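Local coordinates for protein alkaline serine protease AL20 (Nesterenkonia abyssinica, PDB 3CP7) that probably cleaves peptide bonds as a secreted, alkaline, thermostable serine protease of the trypsin-like fold, at residues A[61-66]-A[138-143]; A[7-12]-A[126-131]; A[134-139]-A[161-166]. One frame throughout, in Å; residues are numbered along the deposited sequence.

Contact 1: A[61-66]-A[138-143]; sequences YDYGES and GQELHS
Q139 meets two tyrosines of the loop 61-66 with different parts of its side chain. Its CB sits over the centre of the Y63 ring, 3.5 Å from the centroid and 10° off the normal, a CH-pi contact in which the two side chains run nearly perpendicular; a tyrosine suits this place because ring face and phenol are both used. Beyond CB the chain bends, chi2 -48°, and Q139 OE1 accepts a hydrogen bond from Y61 OH at 2.9 Å, at the edge of that second ring; amide and ring planes are 71° apart. In the two-domain chymotrypsin architecture expected of this family, the loop 61-66 links strands of the N-terminal barrel, while 138-143 leads into strand 142-150 of the other sheet, so this surface contact bridges the two halves. The backbone adds a nearly straight bond, Y63 N to Q139 O, 3.0 Å long. An alanine in place of Q139 would probably leave Y61 OH without this acceptor, though CB would still sit over Y63. Y63 lies alongside E140, pointing the same way, and Y63 OH donates to the anti lone pair of E140 OE2 over a short 2.5 Å. That hydroxyl is also hydrogen-bonded to N137 ND2.

Contact 2: A[7-12]-A[126-131]; sequences PHIGKV and SAYGYP
The ring of Y130 lies against the backbone and side chains at the start of strand 9-16. K11 CB stands over one face, displaced toward the rim, 4.0 Å from the ring centroid and 15° off its normal, which makes a CH-pi contact. Further along the ring, Y130 CE1 comes within 3.4 Å of G10 C, so the ring packs directly on the peptide backbone. I9 reaches toward the second tyrosine: its CD1 touches Y128 CB at 3.8 Å, and chi2 of 176° extends the ethyl arm to that point. I9 CG2 is a looser neighbour, 4.5 Å from Y130 CE1. A branched aliphatic side chain suits this place, since its two arms turn to different tyrosines.

The polar atoms of this buried contact are met by a water and by residues of the next shell. The water donates to Y130 OH at 3.1 Å and lies 3.0 Å from I9 O, while Y130 OH also hydrogen-bonds to Y61 O. K11 runs extended from CB to CE, and its NZ reaches G138 O, so the aliphatic part of a lysine can pack in a buried setting while its ammonium finds a carbonyl. Outward again, S24 OG bonds to Y130 N, and backbone bonds from I9 to A60 and from G10 to A25 hold the strand in its barrel. I9 also rests on P172 and F174 of the other sheet. Such packing of one beta-sheet domain on the other is characteristic of the interface in the chymotrypsin-like double-barrel fold.

Contact 3: A[134-139]-A[161-166]; sequences APFNGQ and PCNMTG
The phenyl ring of F136 presents its edge to the loop 161-166, while CG of its own neighbour P135 lies above one face, 4.2 Å from the plane and displaced toward the rim. Two oxygens of the partner loop come up near the ring plane. T165 OG1 is 3.5 Å from F136 CD2, and N163 O stands 3.5 Å from F136 CE2, so the slightly positive rim of the phenyl group meets electron-rich atoms. N163 OD1 is 3.9 Å from F136 CZ, with the amide plane steeply inclined to the ring, 77° apart.

The CB of F136 already points toward 161-166, and chi1 of -58° sets CG beside the backbone N. T165 uses both branches: OG1 hydrogen-bonds to A133 O as well as lying at the ring edge, and T165 CG2 packs 3.7 Å from A134 O. Threonine thus brings a hydroxyl and a methyl to adjoining parts of the same loop. H142 makes an edge-to-face contact with F136, linking this cluster to strand 142-150.

Farther along the loop, N137 OD1 accepts from Q139 N at 2.9 Å, and Q139 NE2 returns a bond to N137 O at 3.2 Å. With G138 at positive phi between them, the first of these bonds defines an Asx turn. The neighbouring loop is tied to strand 142-150 by the C162-C144 disulfide. The whole is a loop-to-loop contact at the surface of the second beta-sheet domain of a trypsin-like protease.

In the fold
Contacts 1 and 2 lie side by side, their centres about 8 Å apart, and both join the closed barrel to the second six-stranded sheet, in which strands 124-129 and 142-150 are neighbours. Contact 3 is centred about 12 Å from each and belongs wholly to the second half, as a surface contact between two of its loops. Along the chain the segments of contacts 1 and 2 alternate, whereas contact 2 closes before contact 3 opens; contacts 1 and 3 share G138 and Q139. The connection 134-139 between the two neighbouring strands therefore serves both the interdomain seam and the outer loops. The seam between the halves runs from buried contact 2 out to contact 1 at the surface.

Contact 1: A[61-66]-A[138-143]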
# COMPACT_ATOMS: atom_id res chain seq x y z
N TYR A 61 -5.38 23.10 13.62
CA TYR A 61 -6.73 23.14 14.18
C TYR A 61 -6.69 23.68 15.62
O TYR A 61 -5.82 23.31 16.41
CB TYR A 61 -7.32 21.73 14.17
CG TYR A 61 -8.80 21.67 14.48
CD1 TYR A 61 -9.25 21.59 15.80
CD2 TYR A 61 -9.75 21.65 13.46
CE1 TYR A 61 -10.61 21.54 16.09
CE2 TYR A 61 -11.11 21.59 13.74
CZ TYR A 61 -11.52 21.52 15.06
OH TYR A 61 -12.88 21.46 15.34
N ASP A 62 -7.64 24.57 15.94
CA ASP A 62 -7.71 25.20 17.26
C ASP A 62 -9.13 25.71 17.45
O ASP A 62 -9.47 26.80 16.99
CB ASP A 62 -6.72 26.36 17.35
CG ASP A 62 -6.72 27.06 18.70
OD1 ASP A 62 -7.54 26.71 19.58
OD2 ASP A 62 -5.89 27.97 18.89
N TYR A 63 -9.98 24.90 18.11
CA TYR A 63 -11.42 25.20 18.20
C TYR A 63 -12.00 25.54 16.83
O TYR A 63 -12.75 26.52 16.66
CB TYR A 63 -11.70 26.30 19.25
CG TYR A 63 -11.53 25.79 20.66
CD1 TYR A 63 -10.27 25.77 21.27
CD2 TYR A 63 -12.61 25.30 21.39
CE1 TYR A 63 -10.09 25.29 22.56
CE2 TYR A 63 -12.45 24.81 22.69
CZ TYR A 63 -11.19 24.80 23.27
OH TYR A 63 -11.02 24.32 24.54
N GLY A 64 -11.64 24.72 15.84
CA GLY A 64 -12.05 24.93 14.46
C GLY A 64 -10.85 25.00 13.54
O GLY A 64 -9.70 25.10 13.99
N GLU A 65 -11.10 24.96 12.24
CA GLU A 65 -10.02 25.06 11.27
C GLU A 65 -9.24 26.37 11.44
O GLU A 65 -9.77 27.36 11.94
CB GLU A 65 -10.54 24.93 9.84
CG GLU A 65 -11.42 26.08 9.36
CD GLU A 65 -11.96 25.82 7.96
OE1 GLU A 65 -11.43 26.40 7.00
OE2 GLU A 65 -12.91 25.02 7.83
N SER A 66 -7.98 26.33 11.04
CA SER A 66 -7.15 27.52 11.05
C SER A 66 -7.25 28.19 9.68
O SER A 66 -8.03 27.77 8.81
CB SER A 66 -5.69 27.14 11.32
OG SER A 66 -5.12 26.53 10.17
N GLY A 138 -11.24 17.52 22.04
CA GLY A 138 -10.94 17.36 20.61
C GLY A 138 -10.51 18.63 19.92
O GLY A 138 -10.13 18.61 18.76
N GLN A 139 -10.58 19.75 20.65
CA GLN A 139 -10.39 21.07 20.04
C GLN A 139 -8.98 21.62 20.19
O GLN A 139 -8.64 22.63 19.55
CB GLN A 139 -11.39 22.06 20.66
CG GLN A 139 -12.83 21.63 20.53
CD GLN A 139 -13.19 21.20 19.12
OE1 GLN A 139 -13.10 21.99 18.18
NE2 GLN A 139 -13.57 19.94 18.96
N GLU A 140 -8.17 20.95 21.01
CA GLU A 140 -6.89 21.47 21.47
C GLU A 140 -5.74 20.54 21.11
O GLU A 140 -5.90 19.32 21.10
CB GLU A 140 -6.91 21.66 22.99
CG GLU A 140 -7.97 22.63 23.48
CD GLU A 140 -7.89 22.90 24.97
OE1 GLU A 140 -6.92 22.44 25.63
OE2 GLU A 140 -8.79 23.58 25.50
N LEU A 141 -4.59 21.13 20.85
CA LEU A 141 -3.36 20.37 20.69
C LEU A 141 -2.79 20.08 22.08
O LEU A 141 -2.55 21.00 22.87
CB LEU A 141 -2.36 21.16 19.86
CG LEU A 141 -1.02 20.48 19.59
CD1 LEU A 141 -1.19 19.29 18.65
CD2 LEU A 141 -0.05 21.50 19.01
N HIS A 142 -2.62 18.80 22.37
CA HIS A 142 -2.00 18.37 23.61
C HIS A 142 -0.71 17.61 23.36
O HIS A 142 -0.44 17.18 22.23
CB HIS A 142 -2.98 17.55 24.45
CG HIS A 142 -4.07 18.38 25.05
ND1 HIS A 142 -3.94 18.99 26.28
CD2 HIS A 142 -5.28 18.74 24.57
CE1 HIS A 142 -5.04 19.67 26.54
NE2 HIS A 142 -5.87 19.55 25.52
N SER A 143 0.09 17.45 24.41
CA SER A 143 1.38 16.79 24.29
C SER A 143 1.68 15.86 25.45
O SER A 143 1.10 15.99 26.54
CB SER A 143 2.50 17.84 24.18
OG SER A 143 2.66 18.52 25.42

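Contact 2: A[7-12]-A[126-131]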
# COMPACT_ATOMS: atom_id res chain seq x y z
N PRO A 7 2.04 24.38 12.89
CA PRO A 7 0.94 24.16 11.95
C PRO A 7 1.07 22.92 11.08
O PRO A 7 0.11 22.55 10.41
CB PRO A 7 0.94 25.42 11.09
CG PRO A 7 2.35 25.89 11.15
CD PRO A 7 2.81 25.59 12.54
N HIS A 8 2.24 22.28 11.08
CA HIS A 8 2.39 20.99 10.43
C HIS A 8 1.58 19.91 11.15
O HIS A 8 1.20 18.93 10.52
CB HIS A 8 3.86 20.59 10.32
CG HIS A 8 4.65 20.78 11.58
ND1 HIS A 8 4.84 19.78 12.50
CD2 HIS A 8 5.32 21.86 12.07
CE1 HIS A 8 5.59 20.22 13.50
NE2 HIS A 8 5.90 21.48 13.25
N ILE A 9 1.32 20.09 12.44
CA ILE A 9 0.48 19.14 13.19
C ILE A 9 -0.99 19.53 12.99
O ILE A 9 -1.32 20.72 13.02
CB ILE A 9 0.80 19.13 14.70
CG1 ILE A 9 2.31 19.10 14.95
CG2 ILE A 9 0.12 17.93 15.36
CD1 ILE A 9 2.70 19.19 16.42
N GLY A 10 -1.87 18.56 12.82
CA GLY A 10 -3.27 18.88 12.58
C GLY A 10 -4.22 17.79 13.01
O GLY A 10 -3.79 16.69 13.39
N LYS A 11 -5.51 18.11 12.92
CA LYS A 11 -6.58 17.21 13.33
C LYS A 11 -7.09 16.48 12.08
O LYS A 11 -7.07 17.06 10.98
CB LYS A 11 -7.69 18.00 14.01
CG LYS A 11 -8.84 17.17 14.56
CD LYS A 11 -9.84 18.06 15.24
CE LYS A 11 -11.03 17.29 15.78
NZ LYS A 11 -10.75 16.54 17.02
N VAL A 12 -7.53 15.23 12.25
CA VAL A 12 -8.06 14.43 11.16
C VAL A 12 -9.54 14.12 11.44
O VAL A 12 -9.90 13.82 12.59
CB VAL A 12 -7.27 13.11 11.01
CG1 VAL A 12 -7.98 12.14 10.09
CG2 VAL A 12 -5.87 13.38 10.48
N SER A 126 8.70 13.80 22.31
CA SER A 126 7.56 14.67 22.53
C SER A 126 6.48 14.26 21.53
O SER A 126 6.70 14.30 20.31
CB SER A 126 7.97 16.12 22.27
OG SER A 126 8.99 16.51 23.18
N ALA A 127 5.34 13.81 22.05
CA ALA A 127 4.23 13.33 21.22
C ALA A 127 3.07 14.30 21.29
O ALA A 127 2.81 14.89 22.34
CB ALA A 127 3.79 11.95 21.67
N TYR A 128 2.37 14.48 20.18
CA TYR A 128 1.32 15.49 20.06
C TYR A 128 0.06 14.90 19.47
O TYR A 128 0.12 13.94 18.71
CB TYR A 128 1.81 16.68 19.20
CG TYR A 128 2.91 17.42 19.90
CD1 TYR A 128 4.23 16.99 19.81
CD2 TYR A 128 2.63 18.54 20.69
CE1 TYR A 128 5.25 17.65 20.48
CE2 TYR A 128 3.66 19.21 21.36
CZ TYR A 128 4.95 18.75 21.26
OH TYR A 128 5.98 19.39 21.91
N GLY A 129 -1.08 15.49 19.80
CA GLY A 129 -2.32 15.08 19.16
C GLY A 129 -3.50 15.90 19.60
O GLY A 129 -3.36 16.82 20.42
N TYR A 130 -4.66 15.54 19.05
CA TYR A 130 -5.93 16.17 19.36
C TYR A 130 -6.86 15.18 20.08
O TYR A 130 -7.84 14.71 19.49
CB TYR A 130 -6.58 16.69 18.08
CG TYR A 130 -5.90 17.92 17.54
CD1 TYR A 130 -4.77 17.83 16.72
CD2 TYR A 130 -6.38 19.19 17.87
CE1 TYR A 130 -4.14 18.96 16.23
CE2 TYR A 130 -5.75 20.33 17.39
CZ TYR A 130 -4.64 20.21 16.56
OH TYR A 130 -4.01 21.33 16.07
N PRO A 131 -6.57 14.89 21.35
CA PRO A 131 -7.42 13.94 22.08
C PRO A 131 -8.84 14.50 22.18
O PRO A 131 -9.03 15.70 22.38
CB PRO A 131 -6.76 13.85 23.46
CG PRO A 131 -5.99 15.13 23.60
CD PRO A 131 -5.49 15.44 22.21
O HOH W 1 -1.11 22.23 15.55

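Contact 3: A[134-139]-A[161-166]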
# COMPACT_ATOMS: atom_id res chain seq x y z
N ALA A 134 -13.05 12.69 27.09
CA ALA A 134 -12.84 13.29 28.42
C ALA A 134 -11.53 12.84 29.08
O ALA A 134 -11.20 11.65 29.06
CB ALA A 134 -14.03 12.97 29.33
N PRO A 135 -10.78 13.78 29.70
CA PRO A 135 -11.05 15.19 29.97
C PRO A 135 -10.58 16.13 28.85
O PRO A 135 -10.17 17.28 29.12
CB PRO A 135 -10.22 15.44 31.22
CG PRO A 135 -9.00 14.60 31.00
CD PRO A 135 -9.46 13.38 30.22
N PHE A 136 -10.59 15.63 27.62
CA PHE A 136 -10.24 16.45 26.46
C PHE A 136 -11.48 16.65 25.60
O PHE A 136 -12.46 15.92 25.74
CB PHE A 136 -9.09 15.80 25.69
CG PHE A 136 -7.85 15.59 26.52
CD1 PHE A 136 -7.03 16.66 26.86
CD2 PHE A 136 -7.50 14.32 26.98
CE1 PHE A 136 -5.89 16.46 27.63
CE2 PHE A 136 -6.36 14.12 27.75
CZ PHE A 136 -5.55 15.19 28.07
N ASN A 137 -11.45 17.65 24.73
CA ASN A 137 -12.64 18.01 23.96
C ASN A 137 -12.43 17.97 22.45
O ASN A 137 -13.32 18.33 21.69
CB ASN A 137 -13.18 19.38 24.41
CG ASN A 137 -12.19 20.52 24.17
OD1 ASN A 137 -11.22 20.37 23.43
ND2 ASN A 137 -12.44 21.66 24.80
N GLY A 138 -11.24 17.52 22.04
CA GLY A 138 -10.94 17.36 20.61
C GLY A 138 -10.51 18.63 19.92
O GLY A 138 -10.13 18.61 18.76
N GLN A 139 -10.58 19.75 20.65
CA GLN A 139 -10.39 21.07 20.04
C GLN A 139 -8.98 21.62 20.19
O GLN A 139 -8.64 22.63 19.55
CB GLN A 139 -11.39 22.06 20.66
CG GLN A 139 -12.83 21.63 20.53
CD GLN A 139 -13.19 21.20 19.12
OE1 GLN A 139 -13.10 21.99 18.18
NE2 GLN A 139 -13.57 19.94 18.96
N PRO A 161 5.09 7.56 28.72
CA PRO A 161 4.04 8.06 29.60
C PRO A 161 3.21 9.13 28.89
O PRO A 161 3.77 10.09 28.34
CB PRO A 161 4.81 8.66 30.78
CG PRO A 161 6.20 8.88 30.28
CD PRO A 161 6.45 7.85 29.22
N CYS A 162 1.89 8.97 28.88
CA CYS A 162 1.03 9.85 28.10
C CYS A 162 -0.42 9.66 28.46
O CYS A 162 -0.93 8.54 28.42
CB CYS A 162 1.20 9.55 26.61
SG CYS A 162 0.32 10.68 25.53
N ASN A 163 -1.10 10.76 28.78
CA ASN A 163 -2.49 10.70 29.21
C ASN A 163 -3.50 10.99 28.10
O ASN A 163 -4.69 11.07 28.37
CB ASN A 163 -2.72 11.64 30.42
CG ASN A 163 -2.60 13.10 30.05
OD1 ASN A 163 -2.20 13.44 28.94
ND2 ASN A 163 -2.95 13.98 30.99
N MET A 164 -3.04 11.14 26.85
CA MET A 164 -3.95 11.48 25.76
C MET A 164 -4.90 10.34 25.41
O MET A 164 -4.52 9.17 25.48
CB MET A 164 -3.19 11.95 24.51
CG MET A 164 -2.51 13.29 24.69
SD MET A 164 -1.93 14.04 23.15
CE MET A 164 -0.51 13.02 22.74
N THR A 165 -6.11 10.71 25.01
CA THR A 165 -7.24 9.81 24.81
C THR A 165 -7.56 9.65 23.32
O THR A 165 -6.88 10.23 22.47
CB THR A 165 -8.50 10.34 25.56
OG1 THR A 165 -8.81 11.66 25.07
CG2 THR A 165 -8.29 10.38 27.07
N GLY A 166 -8.60 8.89 23.00
CA GLY A 166 -9.03 8.67 21.61
C GLY A 166 -9.14 9.99 20.88
O GLY A 166 -9.63 10.97 21.43